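Local coordinates for 182aa long hypothetical protein (Pyrococcus horikoshii, PDB 2GAN) that is of unknown function but belongs to the GNAT family and is probably an acetyltransferase using acetyl-coenzyme A as donor, at residues L20-I24 with F111-E117; S63-D67 with E91-W95; E104-I109 with G139-V144; Y157-R163 with L174-K180. All blocks are in the same frame, centred on the assembly; numbering follows the deposited sequence.

This chain is a worked example of one sheet organising several long-range contacts, here contacts 1 to 3. Contacts 1 and 3 use different parts of strand 106-114, their centres about 23 Å apart, and the two interleave along the sequence. Contact 2 falls within the chain span between the two segments of contact 1; Phe66 touches Phe111 of contact 1 and Ile94 touches Leu108 of contact 3, whose centre is about 14 Å away. Contact 4 comes last and stands apart, its centre about 29 to 38 Å from the others. It shapes the hairpin 162-176, whose strand 172-176 pairs with strand 141-146 of the neighbouring subunit, so the sheet runs on across the dimer interface, which probably completes the fold.

Contact 1. Residues L20-I24 with F111-E117; sequences LMFRI and FFVVDPE. With SO4 (sulfate ion), chain D.
Asp115 OD2 serves two donors at once. Arg23 NH2 reaches it at 2.9 Å on the syn side, while the backbone N of Glu117 takes the anti lone pair and closes an Asx turn. The second oxygen, Asp115 OD1, receives Arg23 NH1 at 2.8 Å from well above the carboxylate plane. The result is an end-on salt bridge with a twist: guanidinium and carboxylate planes lie 47° apart. With CG anti to the backbone N (chi1 -171°), the aspartate turns its carboxylate to the helix, and the arginine chain bends at chi3 to meet it. Pro116 CG lies over one guanidinium face, 4.0 Å from Arg23 NH2. An alanine in place of Asp115 is likely to leave the guanidinium without its mate and the Glu117 N-H without the acceptor that fixes the turn.

Further along, Ile24 CG1 rests on Pro116 CD at 4.0 Å. Met21, present as selenomethionine, makes an oblique Met-aromatic contact, its SE 5.1 Å from the centroid of the Phe111 ring. Phe111 N donates to O4 of a sulfate ion at 2.8 Å, probably a guest from the crystallisation liquor, which Arg61 also holds.

The 20-24 part of helix 14-27 crosses the 111-114 part of strand 106-114 at 67°; helix 47-65 brings Tyr54 against both Met21 and Phe111, and strand 78-85 flanks the strand.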
# COMPACT_ATOMS: atom_id res chain seq x y z
N LEU A 20 17.72 10.73 1.02
CA LEU A 20 16.58 10.35 1.85
C LEU A 20 15.57 9.62 0.96
O LEU A 20 15.04 8.57 1.32
CB LEU A 20 15.93 11.59 2.49
CG LEU A 20 14.55 11.43 3.14
CD1 LEU A 20 14.57 10.28 4.14
CD2 LEU A 20 14.13 12.72 3.83
N MSE A 21 15.33 10.16 -0.24
CA MSE A 21 14.38 9.53 -1.14
C MSE A 21 14.85 8.15 -1.62
O MSE A 21 14.03 7.27 -1.89
CB MSE A 21 14.10 10.44 -2.34
CG MSE A 21 13.39 11.74 -1.96
SE MSE A 21 11.72 11.42 -0.98
CE MSE A 21 10.50 11.61 -2.45
N PHE A 22 16.16 7.96 -1.71
CA PHE A 22 16.69 6.66 -2.14
C PHE A 22 16.49 5.62 -1.04
O PHE A 22 16.10 4.48 -1.31
CB PHE A 22 18.18 6.76 -2.46
CG PHE A 22 18.83 5.43 -2.69
CD1 PHE A 22 18.40 4.59 -3.71
CD2 PHE A 22 19.86 5.00 -1.86
CE1 PHE A 22 18.98 3.34 -3.91
CE2 PHE A 22 20.45 3.75 -2.04
CZ PHE A 22 20.01 2.92 -3.07
N ARG A 23 16.75 6.02 0.20
CA ARG A 23 16.59 5.09 1.31
C ARG A 23 15.13 4.65 1.37
O ARG A 23 14.82 3.51 1.70
CB ARG A 23 17.07 5.75 2.61
CG ARG A 23 18.60 5.91 2.66
CD ARG A 23 19.11 6.64 3.90
NE ARG A 23 18.65 6.00 5.13
CZ ARG A 23 17.75 6.53 5.96
NH1 ARG A 23 17.21 7.71 5.70
NH2 ARG A 23 17.36 5.85 7.03
N ILE A 24 14.22 5.55 1.02
CA ILE A 24 12.80 5.23 1.02
C ILE A 24 12.50 4.29 -0.15
O ILE A 24 11.72 3.34 -0.01
CB ILE A 24 11.96 6.50 0.91
CG1 ILE A 24 12.11 7.30 2.20
CG2 ILE A 24 10.50 6.15 0.64
CD1 ILE A 24 11.65 8.73 2.09
N PHE A 111 5.23 15.57 -1.65
CA PHE A 111 6.58 15.39 -1.13
C PHE A 111 6.52 15.16 0.38
O PHE A 111 7.34 15.68 1.13
CB PHE A 111 7.40 16.65 -1.45
CG PHE A 111 8.87 16.42 -1.49
CD1 PHE A 111 9.71 17.03 -0.57
CD2 PHE A 111 9.44 15.67 -2.51
CE1 PHE A 111 11.09 16.90 -0.66
CE2 PHE A 111 10.82 15.53 -2.62
CZ PHE A 111 11.65 16.14 -1.69
N PHE A 112 5.53 14.37 0.80
CA PHE A 112 5.29 14.05 2.20
C PHE A 112 5.88 12.69 2.52
O PHE A 112 5.35 11.67 2.11
CB PHE A 112 3.78 13.99 2.47
CG PHE A 112 3.42 13.58 3.88
CD1 PHE A 112 2.25 12.85 4.13
CD2 PHE A 112 4.20 13.96 4.97
CE1 PHE A 112 1.87 12.50 5.42
CE2 PHE A 112 3.83 13.61 6.28
CZ PHE A 112 2.66 12.88 6.50
N VAL A 113 6.98 12.67 3.27
CA VAL A 113 7.58 11.40 3.60
C VAL A 113 8.22 11.43 4.97
O VAL A 113 8.35 12.49 5.58
CB VAL A 113 8.65 11.01 2.55
CG1 VAL A 113 10.02 11.52 2.99
CG2 VAL A 113 8.64 9.52 2.35
N VAL A 114 8.61 10.26 5.45
CA VAL A 114 9.26 10.16 6.75
C VAL A 114 10.38 9.13 6.66
O VAL A 114 10.22 8.10 6.02
CB VAL A 114 8.27 9.71 7.84
CG1 VAL A 114 9.03 9.47 9.14
CG2 VAL A 114 7.21 10.78 8.06
N ASP A 115 11.51 9.44 7.28
CA ASP A 115 12.66 8.55 7.29
C ASP A 115 12.16 7.19 7.79
O ASP A 115 11.54 7.10 8.85
CB ASP A 115 13.74 9.10 8.22
CG ASP A 115 15.05 8.34 8.11
OD1 ASP A 115 16.09 8.99 7.87
OD2 ASP A 115 15.05 7.10 8.28
N PRO A 116 12.42 6.12 7.02
CA PRO A 116 11.99 4.76 7.38
C PRO A 116 12.42 4.25 8.76
O PRO A 116 11.83 3.30 9.28
CB PRO A 116 12.53 3.91 6.22
CG PRO A 116 13.74 4.68 5.77
CD PRO A 116 13.28 6.11 5.82
N GLU A 117 13.43 4.89 9.35
CA GLU A 117 13.91 4.49 10.66
C GLU A 117 13.28 5.32 11.78
O GLU A 117 13.61 5.15 12.95
CB GLU A 117 15.45 4.59 10.69
CG GLU A 117 16.04 5.54 11.73
CD GLU A 117 16.33 4.86 13.07
OE1 GLU A 117 16.94 5.51 13.95
OE2 GLU A 117 15.94 3.68 13.24
S SO4 D . 4.88 13.22 -4.52
O1 SO4 D . 5.34 12.33 -3.44
O2 SO4 D . 3.41 13.26 -4.55
O3 SO4 D . 5.39 12.70 -5.80
O4 SO4 D . 5.40 14.58 -4.29

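Contact 2. Residues S63-D67 with E91-W95; sequences SQEFD and EKGIW
Lys92 and Asp67 approach head-on and form the ionic part of this contact. Lys92 NZ lies 2.9 Å from Asp67 OD1 in a salt bridge, and NZ meets OD1 from above the carboxylate plane, 36° out of it. The other oxygen, Asp67 OD2, has partners of its own, accepting from the backbone N atoms of Tyr86 and Lys87. These bonds probably help to hold the carboxylate in position for the lysine.

The hydrogen bonding to the main chain uses the same ammonium group. Lys92 NZ donates to Glu65 O at 3.0 Å, approaching above the carbonyl plane with a C=O...donor angle of 124°. Its chain bends once, at chi2 (-73°), and then runs extended, which carries NZ across to the backbone near the end of helix 47-65. A positive charge beside a carbonyl near the C-terminal end of a helix would probably be favoured by the helix dipole as well as by Asp67.

Beyond these bonds there is one loose contact, Ile94 CG1 to the carboxylate carbon Glu65 CD at 4.5 Å.

In the fold, helix 47-65 finishes with a wider pi-type turn at 63-65 before the chain enters strand 68-74, while 91-95 belongs to the long loop linking strands 78-85 and 106-114. Val85 of the first strand touches Asp67, Lys92 and Ile94, and Leu108 of the second meets Ile94, so the loop is laid against both strands beside the helix end.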
# COMPACT_ATOMS: atom_id res chain seq x y z
N SER A 63 13.18 23.75 -7.49
CA SER A 63 13.36 25.07 -8.09
C SER A 63 12.08 25.82 -8.48
O SER A 63 11.94 27.01 -8.21
CB SER A 63 14.24 24.97 -9.34
OG SER A 63 15.54 24.52 -9.00
N GLN A 64 11.15 25.12 -9.12
CA GLN A 64 9.92 25.74 -9.59
C GLN A 64 8.63 25.31 -8.89
O GLN A 64 7.95 26.13 -8.28
CB GLN A 64 9.76 25.48 -11.08
CG GLN A 64 11.04 25.69 -11.86
CD GLN A 64 11.41 27.15 -11.97
OE1 GLN A 64 12.59 27.50 -12.12
NE2 GLN A 64 10.42 28.02 -11.92
N GLU A 65 8.30 24.03 -8.99
CA GLU A 65 7.07 23.51 -8.42
C GLU A 65 6.75 23.86 -6.97
O GLU A 65 5.70 24.43 -6.69
CB GLU A 65 7.02 21.99 -8.62
CG GLU A 65 5.77 21.31 -8.09
CD GLU A 65 5.49 19.98 -8.79
OE1 GLU A 65 4.90 19.08 -8.16
OE2 GLU A 65 5.86 19.85 -9.98
N PHE A 66 7.64 23.53 -6.04
CA PHE A 66 7.38 23.81 -4.62
C PHE A 66 7.35 25.30 -4.26
O PHE A 66 8.27 26.05 -4.59
CB PHE A 66 8.44 23.10 -3.76
CG PHE A 66 8.42 21.59 -3.89
CD1 PHE A 66 9.48 20.83 -3.39
CD2 PHE A 66 7.35 20.93 -4.49
CE1 PHE A 66 9.47 19.44 -3.50
CE2 PHE A 66 7.33 19.54 -4.60
CZ PHE A 66 8.40 18.79 -4.10
N ASP A 67 6.29 25.74 -3.59
CA ASP A 67 6.18 27.14 -3.19
C ASP A 67 6.72 27.29 -1.76
O ASP A 67 7.22 28.35 -1.38
CB ASP A 67 4.72 27.62 -3.27
CG ASP A 67 4.22 27.72 -4.71
OD1 ASP A 67 4.92 28.32 -5.55
OD2 ASP A 67 3.11 27.22 -5.00
N GLU A 91 -1.17 27.51 -13.69
CA GLU A 91 0.03 27.61 -14.51
C GLU A 91 1.19 26.77 -13.99
O GLU A 91 2.33 26.96 -14.41
CB GLU A 91 0.48 29.07 -14.64
CG GLU A 91 -0.55 30.01 -15.27
CD GLU A 91 -1.53 30.57 -14.26
OE1 GLU A 91 -2.47 31.30 -14.66
OE2 GLU A 91 -1.36 30.28 -13.05
N LYS A 92 0.92 25.84 -13.08
CA LYS A 92 1.99 25.01 -12.53
C LYS A 92 2.32 23.82 -13.42
O LYS A 92 3.41 23.27 -13.34
CB LYS A 92 1.60 24.50 -11.15
CG LYS A 92 1.74 25.53 -10.05
CD LYS A 92 3.20 25.79 -9.71
CE LYS A 92 3.30 26.69 -8.49
NZ LYS A 92 4.70 26.92 -8.09
N GLY A 93 1.38 23.41 -14.27
CA GLY A 93 1.64 22.28 -15.14
C GLY A 93 1.72 20.96 -14.40
O GLY A 93 2.36 20.02 -14.86
N ILE A 94 1.09 20.88 -13.23
CA ILE A 94 1.11 19.65 -12.46
C ILE A 94 0.33 18.61 -13.24
O ILE A 94 -0.89 18.72 -13.41
CB ILE A 94 0.52 19.89 -11.07
CG1 ILE A 94 1.41 20.90 -10.35
CG2 ILE A 94 0.50 18.58 -10.26
CD1 ILE A 94 0.68 21.67 -9.31
N TRP A 95 1.05 17.59 -13.70
CA TRP A 95 0.48 16.54 -14.54
C TRP A 95 -0.84 15.89 -14.12
O TRP A 95 -1.65 15.56 -14.98
CB TRP A 95 1.53 15.45 -14.81
CG TRP A 95 1.79 14.52 -13.66
CD1 TRP A 95 2.69 14.70 -12.64
CD2 TRP A 95 1.11 13.29 -13.37
NE1 TRP A 95 2.61 13.66 -11.74
CE2 TRP A 95 1.65 12.79 -12.16
CE3 TRP A 95 0.10 12.58 -14.01
CZ2 TRP A 95 1.21 11.59 -11.59
CZ3 TRP A 95 -0.34 11.38 -13.44
CH2 TRP A 95 0.22 10.90 -12.24

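Contact 3. Residues E104-I109 with G139-V144; sequences EKVGLI and GKDPYV
Lys140 reaches Glu104 by bending once, at chi2 (-70°), and then running straight, whereas the glutamate, its CG anti to the backbone N, bends at chi2 to offer its carboxylate. The two meet at the mouth of a beta-alpha-beta crossover, in which helix 123-137 connects the parallel neighbours 106-114 and 141-146. Lys140 NZ donates to Glu104 O at 2.6 Å, and also to Glu104 OE2 at 2.8 Å, the latter from above the carboxylate plane. Arg88 holds the other oxygen, OE1, in a second salt bridge. Nearby, the folded Lys105 chain sends NZ to Gly139 O, 2.9 Å away; Gly139 is the C-prime residue of the Schellman motif ending that helix.

Between the strands the parallel ladder takes over. Asp141 N bonds to Lys105 O at 2.7 Å, Gly107 uses both its N and its O, to Asp141 O and Tyr143 N, and Ile109 N closes the run on Tyr143 O. Gly107 suits its place, since a side chain here would collide with Lys140 CB. The short strand axes diverge by 45°, consistent with the splay between the fourth and fifth strands of GNAT folds.

On one face Ile109 CD1 lies beside Pro142 CB at 4.0 Å, both under Val132 of the helix. Tyr143 and Val144 continue the sheet into a strand of the neighbouring subunit. On the other face Val106 CG1 meets Tyr143 CD2 at 3.9 Å, and Gly107 O lies in the plane of the tyrosine ring, at its edge, 3.8 Å from CD2.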
# COMPACT_ATOMS: atom_id res chain seq x y z
N GLU A 104 -8.38 29.53 -7.20
CA GLU A 104 -7.77 30.22 -6.06
C GLU A 104 -7.88 29.55 -4.69
O GLU A 104 -7.05 29.80 -3.82
CB GLU A 104 -8.33 31.64 -5.96
CG GLU A 104 -7.53 32.59 -5.08
CD GLU A 104 -6.14 32.89 -5.63
OE1 GLU A 104 -6.01 33.11 -6.86
OE2 GLU A 104 -5.17 32.92 -4.84
N LYS A 105 -8.88 28.70 -4.49
CA LYS A 105 -9.00 28.04 -3.19
C LYS A 105 -8.30 26.68 -3.13
O LYS A 105 -8.45 25.95 -2.15
CB LYS A 105 -10.47 27.87 -2.80
CG LYS A 105 -11.11 29.16 -2.29
CD LYS A 105 -12.28 28.89 -1.35
CE LYS A 105 -11.83 28.23 -0.04
NZ LYS A 105 -11.04 29.14 0.84
N VAL A 106 -7.53 26.34 -4.16
CA VAL A 106 -6.83 25.06 -4.17
C VAL A 106 -5.42 25.12 -3.59
O VAL A 106 -4.62 25.99 -3.92
CB VAL A 106 -6.75 24.46 -5.61
CG1 VAL A 106 -5.93 23.19 -5.61
CG2 VAL A 106 -8.15 24.14 -6.12
N GLY A 107 -5.14 24.17 -2.70
CA GLY A 107 -3.83 24.07 -2.08
C GLY A 107 -3.35 22.63 -2.20
O GLY A 107 -4.06 21.70 -1.83
N LEU A 108 -2.14 22.46 -2.72
CA LEU A 108 -1.56 21.13 -2.93
C LEU A 108 -0.50 20.73 -1.91
O LEU A 108 0.40 21.50 -1.60
CB LEU A 108 -0.95 21.04 -4.33
CG LEU A 108 -1.81 20.74 -5.55
CD1 LEU A 108 -3.22 21.24 -5.38
CD2 LEU A 108 -1.15 21.36 -6.77
N ILE A 109 -0.62 19.51 -1.39
CA ILE A 109 0.36 18.97 -0.46
C ILE A 109 1.00 17.80 -1.17
O ILE A 109 0.31 17.00 -1.80
CB ILE A 109 -0.31 18.46 0.84
CG1 ILE A 109 -0.71 19.65 1.72
CG2 ILE A 109 0.63 17.49 1.57
CD1 ILE A 109 -1.51 19.29 2.96
N GLY A 139 -5.86 30.63 3.12
CA GLY A 139 -7.18 30.61 2.51
C GLY A 139 -7.35 29.53 1.46
O GLY A 139 -8.19 29.66 0.56
N LYS A 140 -6.56 28.46 1.57
CA LYS A 140 -6.62 27.35 0.60
C LYS A 140 -7.11 26.03 1.20
O LYS A 140 -6.95 25.79 2.38
CB LYS A 140 -5.23 27.07 0.01
CG LYS A 140 -4.45 28.28 -0.46
CD LYS A 140 -5.03 28.91 -1.71
CE LYS A 140 -4.16 30.08 -2.17
NZ LYS A 140 -4.55 30.55 -3.51
N ASP A 141 -7.70 25.19 0.37
CA ASP A 141 -8.14 23.88 0.82
C ASP A 141 -7.07 22.88 0.39
O ASP A 141 -6.57 22.94 -0.73
CB ASP A 141 -9.48 23.51 0.19
CG ASP A 141 -10.60 24.39 0.66
OD1 ASP A 141 -10.69 24.59 1.89
OD2 ASP A 141 -11.38 24.87 -0.19
N PRO A 142 -6.69 21.96 1.30
CA PRO A 142 -5.68 20.92 1.05
C PRO A 142 -6.12 19.77 0.14
O PRO A 142 -7.16 19.15 0.37
CB PRO A 142 -5.35 20.41 2.46
CG PRO A 142 -5.71 21.55 3.35
CD PRO A 142 -6.99 22.06 2.74
N TYR A 143 -5.31 19.47 -0.87
CA TYR A 143 -5.57 18.38 -1.82
C TYR A 143 -4.30 17.55 -1.97
O TYR A 143 -3.19 18.08 -1.88
CB TYR A 143 -5.93 18.93 -3.19
CG TYR A 143 -7.32 19.52 -3.31
CD1 TYR A 143 -8.37 18.75 -3.78
CD2 TYR A 143 -7.56 20.85 -2.97
CE1 TYR A 143 -9.65 19.29 -3.92
CE2 TYR A 143 -8.84 21.40 -3.10
CZ TYR A 143 -9.87 20.61 -3.58
OH TYR A 143 -11.13 21.13 -3.73
N VAL A 144 -4.46 16.25 -2.20
CA VAL A 144 -3.31 15.35 -2.40
C VAL A 144 -3.63 14.36 -3.50
O VAL A 144 -4.79 14.18 -3.87
CB VAL A 144 -2.97 14.53 -1.13
CG1 VAL A 144 -2.41 15.43 -0.05
CG2 VAL A 144 -4.20 13.79 -0.64

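Contact 4. Residues Y157-R163 with L174-K180; sequences YMKKGFR and LKFNHKK
Phe176 lies against the face of the Phe162 ring in two ways. Its CB sits over that face, 3.8 Å from the Phe162 ring centroid, a CH-pi contact, and its own ring turns an edge to it in a T-shaped pair with planes at 64°. The opposite face of Phe162 is met by Tyr157 CD1, toward the rim. Tyr157 in turn takes Leu174, whose CD1 rests 3.9 Å from Tyr157 CB. Phe176 has CG anti to the backbone N (chi1 176°), which swings its ring past Phe162 toward Lys160 O, lying in the ring plane at its edge. A serine at Phe162 would probably open a gap between Tyr157 and Phe176 and leave Phe176 CB and the ring edge without the aromatic face they rest on.

The next shell is backbone. Phe162 and Phe176 form a non-hydrogen-bonded antiparallel pair. Arg163 and Lys175 make the hydrogen-bonded one, Arg163 N to Lys175 O and Lys175 N to Arg163 O, each at 2.9 Å. Gly161 O accepts from Asn177 N, also at 2.9 Å, just where the strand gives way to helix 178-182. A side chain on Gly161 would run into Phe176 CE1, and Lys180 CG passes 3.9 Å from Gly161 CA.

Behind this, Tyr157 O receives Lys160 N and Phe162 N from opposite faces of its plane, fixing the turn from helix 152-158 into strand 162-166. Leu174 and Lys175 pair with a strand of the neighbouring subunit, and Phe176 packs on Pro142 of that subunit. This is the C-terminal beta hairpin of the GNAT fold; here its strand 172-176 extends the partner's sheet, an arrangement consistent with exchange of this element between subunits.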
# COMPACT_ATOMS: atom_id res chain seq x y z
N TYR A 157 1.87 -8.79 -6.39
CA TYR A 157 1.32 -9.71 -7.37
C TYR A 157 1.71 -9.33 -8.80
O TYR A 157 2.10 -10.18 -9.60
CB TYR A 157 -0.20 -9.77 -7.25
CG TYR A 157 -0.73 -10.48 -6.01
CD1 TYR A 157 -0.26 -11.74 -5.65
CD2 TYR A 157 -1.79 -9.93 -5.27
CE1 TYR A 157 -0.83 -12.45 -4.58
CE2 TYR A 157 -2.36 -10.64 -4.20
CZ TYR A 157 -1.88 -11.89 -3.87
OH TYR A 157 -2.47 -12.62 -2.86
N MSE A 158 1.60 -8.04 -9.11
CA MSE A 158 1.92 -7.51 -10.43
C MSE A 158 3.29 -8.00 -10.91
O MSE A 158 3.40 -8.57 -11.99
CB MSE A 158 1.89 -5.98 -10.39
CG MSE A 158 1.57 -5.33 -11.71
SE MSE A 158 -0.24 -5.69 -12.29
CE MSE A 158 -1.09 -4.14 -11.52
N LYS A 159 4.33 -7.79 -10.12
CA LYS A 159 5.67 -8.22 -10.51
C LYS A 159 5.88 -9.69 -10.21
O LYS A 159 7.01 -10.15 -10.05
CB LYS A 159 6.73 -7.36 -9.79
CG LYS A 159 6.78 -7.55 -8.29
CD LYS A 159 7.40 -6.34 -7.60
CE LYS A 159 8.82 -6.06 -8.07
NZ LYS A 159 9.76 -7.16 -7.73
N LYS A 160 4.79 -10.44 -10.16
CA LYS A 160 4.84 -11.87 -9.88
C LYS A 160 4.09 -12.66 -10.95
O LYS A 160 3.78 -13.84 -10.76
CB LYS A 160 4.23 -12.15 -8.51
CG LYS A 160 5.13 -12.93 -7.59
CD LYS A 160 6.42 -12.19 -7.31
CE LYS A 160 7.28 -12.98 -6.36
NZ LYS A 160 8.56 -12.27 -6.06
N GLY A 161 3.78 -11.99 -12.06
CA GLY A 161 3.08 -12.65 -13.14
C GLY A 161 1.61 -12.30 -13.26
O GLY A 161 0.95 -12.72 -14.20
N PHE A 162 1.08 -11.54 -12.30
CA PHE A 162 -0.33 -11.18 -12.36
C PHE A 162 -0.57 -9.88 -13.12
O PHE A 162 0.28 -8.99 -13.13
CB PHE A 162 -0.92 -11.08 -10.94
CG PHE A 162 -1.11 -12.41 -10.26
CD1 PHE A 162 -0.02 -13.11 -9.74
CD2 PHE A 162 -2.38 -12.97 -10.14
CE1 PHE A 162 -0.19 -14.35 -9.11
CE2 PHE A 162 -2.56 -14.21 -9.52
CZ PHE A 162 -1.46 -14.90 -9.00
N ARG A 163 -1.72 -9.78 -13.77
CA ARG A 163 -2.11 -8.59 -14.52
C ARG A 163 -3.52 -8.18 -14.15
O ARG A 163 -4.35 -9.01 -13.80
CB ARG A 163 -2.00 -8.84 -16.03
CG ARG A 163 -0.58 -8.68 -16.56
CD ARG A 163 -0.54 -8.49 -18.08
NE ARG A 163 0.77 -7.99 -18.53
CZ ARG A 163 1.28 -6.81 -18.17
NH1 ARG A 163 2.48 -6.45 -18.61
NH2 ARG A 163 0.60 -6.00 -17.37
N LEU A 174 -7.13 -9.39 -10.05
CA LEU A 174 -5.95 -9.64 -10.87
C LEU A 174 -5.93 -11.11 -11.28
O LEU A 174 -6.40 -11.98 -10.54
CB LEU A 174 -4.68 -9.32 -10.09
CG LEU A 174 -4.59 -7.97 -9.38
CD1 LEU A 174 -3.41 -7.97 -8.44
CD2 LEU A 174 -4.47 -6.85 -10.40
N LYS A 175 -5.37 -11.38 -12.45
CA LYS A 175 -5.29 -12.74 -12.97
C LYS A 175 -3.86 -13.11 -13.35
O LYS A 175 -3.15 -12.32 -13.97
CB LYS A 175 -6.19 -12.90 -14.19
CG LYS A 175 -6.08 -14.26 -14.87
CD LYS A 175 -7.04 -14.40 -16.05
CE LYS A 175 -6.88 -15.76 -16.72
NZ LYS A 175 -7.85 -16.01 -17.84
N PHE A 176 -3.44 -14.31 -12.96
CA PHE A 176 -2.10 -14.79 -13.27
C PHE A 176 -1.95 -15.03 -14.77
O PHE A 176 -2.89 -15.49 -15.43
CB PHE A 176 -1.81 -16.10 -12.55
CG PHE A 176 -0.48 -16.69 -12.88
CD1 PHE A 176 0.69 -16.13 -12.40
CD2 PHE A 176 -0.39 -17.80 -13.71
CE1 PHE A 176 1.94 -16.67 -12.73
CE2 PHE A 176 0.85 -18.35 -14.05
CZ PHE A 176 2.01 -17.78 -13.55
N ASN A 177 -0.77 -14.72 -15.29
CA ASN A 177 -0.46 -14.91 -16.71
C ASN A 177 0.82 -15.75 -16.79
O ASN A 177 1.90 -15.31 -16.38
CB ASN A 177 -0.25 -13.56 -17.39
CG ASN A 177 -0.33 -13.65 -18.91
OD1 ASN A 177 -1.40 -13.87 -19.48
ND2 ASN A 177 0.81 -13.48 -19.57
N HIS A 178 0.69 -16.96 -17.31
CA HIS A 178 1.82 -17.88 -17.43
C HIS A 178 2.96 -17.38 -18.30
O HIS A 178 4.13 -17.52 -17.95
CB HIS A 178 1.32 -19.24 -17.95
CG HIS A 178 2.36 -20.32 -17.89
ND1 HIS A 178 3.16 -20.53 -16.79
CD2 HIS A 178 2.70 -21.27 -18.79
CE1 HIS A 178 3.95 -21.56 -17.01
NE2 HIS A 178 3.70 -22.03 -18.22
N LYS A 179 2.62 -16.79 -19.45
CA LYS A 179 3.65 -16.27 -20.35
C LYS A 179 4.29 -15.00 -19.79
O LYS A 179 5.45 -14.69 -20.08
CB LYS A 179 3.04 -16.02 -21.73
CG LYS A 179 1.91 -15.01 -21.76
CD LYS A 179 0.89 -15.32 -22.86
CE LYS A 179 1.54 -15.50 -24.23
NZ LYS A 179 2.23 -14.27 -24.74
N LYS A 180 3.53 -14.27 -18.98
CA LYS A 180 4.04 -13.05 -18.37
C LYS A 180 5.01 -13.43 -17.25
O LYS A 180 6.06 -12.82 -17.07
CB LYS A 180 2.88 -12.22 -17.82
CG LYS A 180 3.25 -11.21 -16.74
CD LYS A 180 4.27 -10.19 -17.21
CE LYS A 180 3.72 -9.30 -18.33
NZ LYS A 180 4.68 -8.23 -18.71